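Local coordinates for protein PAN2-PAN3 deadenylation complex catalytic subunit pan2 (Neurospora crassa, PDB 4CZW) that probably shortens the poly(A) tails of messenger RNA as the catalytic exonuclease subunit of the PAN deadenylation complex, at residues Gln553-Val557 against Ile558-Val562; Asp27-Phe30 against Gly31-Asn34. All blocks are in the same frame, centred on the assembly; numbering follows the deposited sequence.

Overall arrangement
The two contacts lie in different domains of the chain and meet at the boundary between them. Contact 1 ends helix 551-558 in the exonuclease domain and carries D554, a catalytic metal ligand by similarity, whose side chain is about 4 Å from that of D445 and about 8 Å from that of E447. Contact 2 is a turn near the N-terminal end of the USP-like domain, away from the annotated metal sites. The centres of contact 1 and contact 2 are about 17 Å apart. They touch where R556 NH2 packs against F30 CE2 at 4.1 Å. E42 of the USP-like domain joins in, forming a salt bridge with R556 while packing against F30.

Contact 1. Residues Gln553-Val557 against Ile558-Val562; sequences QDFRV and INIQV
F555 O accepts the backbone N-H of I560 at 3.0 Å, the long bond of a Schellman motif that ends helix 551-558 in the RNase H-like exonuclease domain. N559 is its C-prime residue, with positive phi, and the companion bond from N559 N to R556 O is weak at 3.2 Å. One step earlier, I558 N makes a regular helical bond to D554 O (2.8 Å, 164° at the hydrogen).

Polar side chains reach beyond the turn. D554, a catalytic metal ligand by similarity, is held by T446 through OD2. The N559 amide bonds to H101 O and N104 N, and R556 forms a salt bridge with E42, so the helix end is tied to the USP-like domain.

The apolar contacts gather round the F555 ring, whose CG stands anti to the carbonyl carbon (chi1 -69°), turning the ring toward the chain that follows the helix. I558 CD1 lies at the ring edge, 4.4 Å from F555 CD1, while I560 CG2 approaches the same F555 CD1 obliquely at 3.8 Å. One ring face is covered by a CH-pi contact: V562 CG2 sits over its centre, 3.8 Å from the F555 centroid and 12° off the ring normal.

Contact 2. Residues Asp27-Phe30 against Gly31-Asn34; sequences DFDF and GFFN
F33 folds back over the turn that precedes it, bringing its ring to D29, F30 and F28. Its CB lies 3.8 Å from F30 O, and chi1 of -60° places CG beside the backbone N, opposite the carbonyl carbon. From there CD1 runs to D29 O at 3.6 Å, so that carbonyl oxygen sits at the ring edge, near its plane. CE1 continues past the same oxygen and meets F28 CZ, also at 3.6 Å; CZ, at the far end of the ring, is slightly more distant from F28 CZ. The F28 and F33 rings therefore meet rim to rim, with planes only 8° apart and centroids separated by 5.8 Å, neither lying over the other. One face of the F33 ring is covered by F32 CD2, 3.7 Å above its centre, and F367 packs edge-to-face with both F33 and F30. Cutting F33 back to an alanine is likely to leave the F28 rim and F32 CD2 without the ring they pack on, and F367 without one of its two aromatic partners.

Two backbone bonds close the turn. F33 N bonds to F30 O at 3.1 Å, and F32 N makes a weak bond to D29 O at 3.4 Å. The D29 carboxylate leans across F32, bringing OD2 close to F32 CB. An inverse gamma turn centred on D29 leads into two overlapping type I turns, a short 3-10-like turn in the loop leading to strand 40-41 of the USP-like pseudo-protease domain.

Contact 1. Residues Gln553-Val557 against Ile558-Val562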
# COMPACT_ATOMS: atom_id res chain seq x y z
N GLN A 553 -15.41 -11.25 -7.35
CA GLN A 553 -14.60 -11.18 -8.56
C GLN A 553 -14.42 -9.73 -9.00
O GLN A 553 -13.35 -9.35 -9.47
CB GLN A 553 -15.25 -12.00 -9.68
CG GLN A 553 -14.39 -12.14 -10.93
CD GLN A 553 -15.03 -13.02 -11.98
OE1 GLN A 553 -16.19 -13.43 -11.85
NE2 GLN A 553 -14.28 -13.32 -13.04
N ASP A 554 -15.47 -8.93 -8.83
CA ASP A 554 -15.41 -7.51 -9.16
C ASP A 554 -14.39 -6.79 -8.29
O ASP A 554 -13.48 -6.14 -8.80
CB ASP A 554 -16.79 -6.87 -8.99
CG ASP A 554 -17.82 -7.42 -9.96
OD1 ASP A 554 -18.43 -8.47 -9.65
OD2 ASP A 554 -18.01 -6.81 -11.04
N PHE A 555 -14.55 -6.92 -6.98
CA PHE A 555 -13.67 -6.26 -6.01
C PHE A 555 -12.20 -6.62 -6.20
O PHE A 555 -11.32 -5.80 -5.97
CB PHE A 555 -14.11 -6.60 -4.58
CG PHE A 555 -15.43 -6.01 -4.19
CD1 PHE A 555 -15.88 -4.84 -4.79
CD2 PHE A 555 -16.22 -6.61 -3.23
CE1 PHE A 555 -17.10 -4.29 -4.43
CE2 PHE A 555 -17.43 -6.07 -2.86
CZ PHE A 555 -17.88 -4.91 -3.46
N ARG A 556 -11.95 -7.85 -6.62
CA ARG A 556 -10.59 -8.32 -6.85
C ARG A 556 -9.92 -7.58 -8.01
O ARG A 556 -8.77 -7.16 -7.91
CB ARG A 556 -10.58 -9.82 -7.11
CG ARG A 556 -9.29 -10.33 -7.75
CD ARG A 556 -9.18 -11.83 -7.64
NE ARG A 556 -8.91 -12.27 -6.28
CZ ARG A 556 -7.69 -12.41 -5.77
NH1 ARG A 556 -6.62 -12.15 -6.52
NH2 ARG A 556 -7.53 -12.80 -4.52
N VAL A 557 -10.66 -7.42 -9.10
CA VAL A 557 -10.14 -6.72 -10.28
C VAL A 557 -10.15 -5.21 -10.06
O VAL A 557 -9.28 -4.49 -10.54
CB VAL A 557 -10.94 -7.09 -11.54
CG1 VAL A 557 -10.35 -6.42 -12.77
CG2 VAL A 557 -10.96 -8.60 -11.72
N ILE A 558 -11.14 -4.74 -9.31
CA ILE A 558 -11.18 -3.34 -8.88
C ILE A 558 -10.00 -3.07 -7.95
O ILE A 558 -9.51 -1.94 -7.85
CB ILE A 558 -12.52 -3.00 -8.17
CG1 ILE A 558 -13.69 -3.07 -9.16
CG2 ILE A 558 -12.49 -1.62 -7.53
CD1 ILE A 558 -15.04 -2.79 -8.54
N ASN A 559 -9.53 -4.13 -7.29
CA ASN A 559 -8.45 -4.07 -6.31
C ASN A 559 -8.86 -3.25 -5.10
O ASN A 559 -8.27 -2.20 -4.81
CB ASN A 559 -7.17 -3.51 -6.94
CG ASN A 559 -5.92 -3.85 -6.14
OD1 ASN A 559 -4.80 -3.57 -6.57
ND2 ASN A 559 -6.10 -4.47 -4.98
N ILE A 560 -9.87 -3.73 -4.39
CA ILE A 560 -10.39 -3.05 -3.21
C ILE A 560 -10.89 -4.07 -2.20
O ILE A 560 -11.20 -5.21 -2.56
CB ILE A 560 -11.52 -2.06 -3.59
CG1 ILE A 560 -11.70 -1.00 -2.50
CG2 ILE A 560 -12.82 -2.81 -3.85
CD1 ILE A 560 -12.71 0.06 -2.85
N GLN A 561 -10.96 -3.67 -0.93
CA GLN A 561 -11.46 -4.53 0.13
C GLN A 561 -12.69 -3.91 0.78
O GLN A 561 -12.64 -2.78 1.27
CB GLN A 561 -10.38 -4.79 1.18
CG GLN A 561 -9.22 -5.65 0.68
CD GLN A 561 -9.56 -7.12 0.62
OE1 GLN A 561 -10.52 -7.58 1.24
NE2 GLN A 561 -8.77 -7.88 -0.13
N VAL A 562 -13.79 -4.66 0.79
CA VAL A 562 -15.03 -4.18 1.39
C VAL A 562 -15.46 -5.10 2.53
O VAL A 562 -15.59 -6.31 2.34
CB VAL A 562 -16.16 -4.09 0.35
CG1 VAL A 562 -17.39 -3.42 0.96
CG2 VAL A 562 -15.70 -3.33 -0.88

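Contact 2. Residues Asp27-Phe30 against Gly31-Asn34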
# COMPACT_ATOMS: atom_id res chain seq x y z
N ASP A 27 -10.35 -19.64 -6.38
CA ASP A 27 -10.50 -20.98 -5.82
C ASP A 27 -9.27 -21.40 -5.02
O ASP A 27 -9.34 -22.29 -4.18
CB ASP A 27 -10.78 -21.99 -6.93
CG ASP A 27 -11.45 -23.25 -6.42
OD1 ASP A 27 -12.35 -23.13 -5.55
OD2 ASP A 27 -11.09 -24.35 -6.88
N PHE A 28 -8.14 -20.74 -5.29
CA PHE A 28 -6.89 -21.03 -4.58
C PHE A 28 -7.04 -20.77 -3.08
O PHE A 28 -7.55 -19.72 -2.68
CB PHE A 28 -5.74 -20.20 -5.15
CG PHE A 28 -4.40 -20.50 -4.54
CD1 PHE A 28 -3.62 -21.55 -5.00
CD2 PHE A 28 -3.90 -19.72 -3.51
CE1 PHE A 28 -2.39 -21.82 -4.44
CE2 PHE A 28 -2.67 -19.98 -2.94
CZ PHE A 28 -1.91 -21.03 -3.41
N ASP A 29 -6.58 -21.72 -2.27
CA ASP A 29 -6.78 -21.64 -0.83
C ASP A 29 -5.72 -20.77 -0.15
O ASP A 29 -4.73 -21.28 0.37
CB ASP A 29 -6.76 -23.05 -0.23
CG ASP A 29 -7.23 -23.07 1.21
OD1 ASP A 29 -7.89 -22.11 1.64
OD2 ASP A 29 -6.94 -24.07 1.90
N PHE A 30 -5.95 -19.46 -0.16
CA PHE A 30 -5.06 -18.52 0.51
C PHE A 30 -5.11 -18.67 2.02
O PHE A 30 -4.14 -18.37 2.72
CB PHE A 30 -5.40 -17.08 0.11
CG PHE A 30 -4.98 -16.71 -1.28
CD1 PHE A 30 -3.65 -16.49 -1.59
CD2 PHE A 30 -5.93 -16.56 -2.29
CE1 PHE A 30 -3.27 -16.14 -2.87
CE2 PHE A 30 -5.55 -16.21 -3.57
CZ PHE A 30 -4.22 -16.00 -3.86
N GLY A 31 -6.26 -19.12 2.53
CA GLY A 31 -6.46 -19.28 3.96
C GLY A 31 -5.55 -20.33 4.58
O GLY A 31 -5.38 -20.37 5.80
N PHE A 32 -4.97 -21.18 3.74
CA PHE A 32 -4.05 -22.21 4.20
C PHE A 32 -2.72 -21.61 4.64
O PHE A 32 -2.03 -22.16 5.50
CB PHE A 32 -3.82 -23.24 3.09
CG PHE A 32 -2.77 -24.26 3.41
CD1 PHE A 32 -3.05 -25.33 4.24
CD2 PHE A 32 -1.49 -24.15 2.88
CE1 PHE A 32 -2.08 -26.27 4.54
CE2 PHE A 32 -0.52 -25.09 3.17
CZ PHE A 32 -0.82 -26.15 4.00
N PHE A 33 -2.36 -20.47 4.05
CA PHE A 33 -1.05 -19.87 4.29
C PHE A 33 -1.10 -18.76 5.34
O PHE A 33 -0.06 -18.25 5.75
CB PHE A 33 -0.48 -19.32 2.98
CG PHE A 33 -0.27 -20.36 1.92
CD1 PHE A 33 -1.29 -20.67 1.03
CD2 PHE A 33 0.93 -21.03 1.81
CE1 PHE A 33 -1.11 -21.63 0.05
CE2 PHE A 33 1.12 -21.99 0.83
CZ PHE A 33 0.10 -22.29 -0.05
N ASN A 34 -2.30 -18.40 5.78
CA ASN A 34 -2.46 -17.33 6.76
C ASN A 34 -3.65 -17.56 7.69
O ASN A 34 -4.80 -17.56 7.26
CB ASN A 34 -2.61 -15.98 6.04
CG ASN A 34 -2.68 -14.81 7.00
OD1 ASN A 34 -2.34 -14.92 8.18
ND2 ASN A 34 -3.13 -13.66 6.50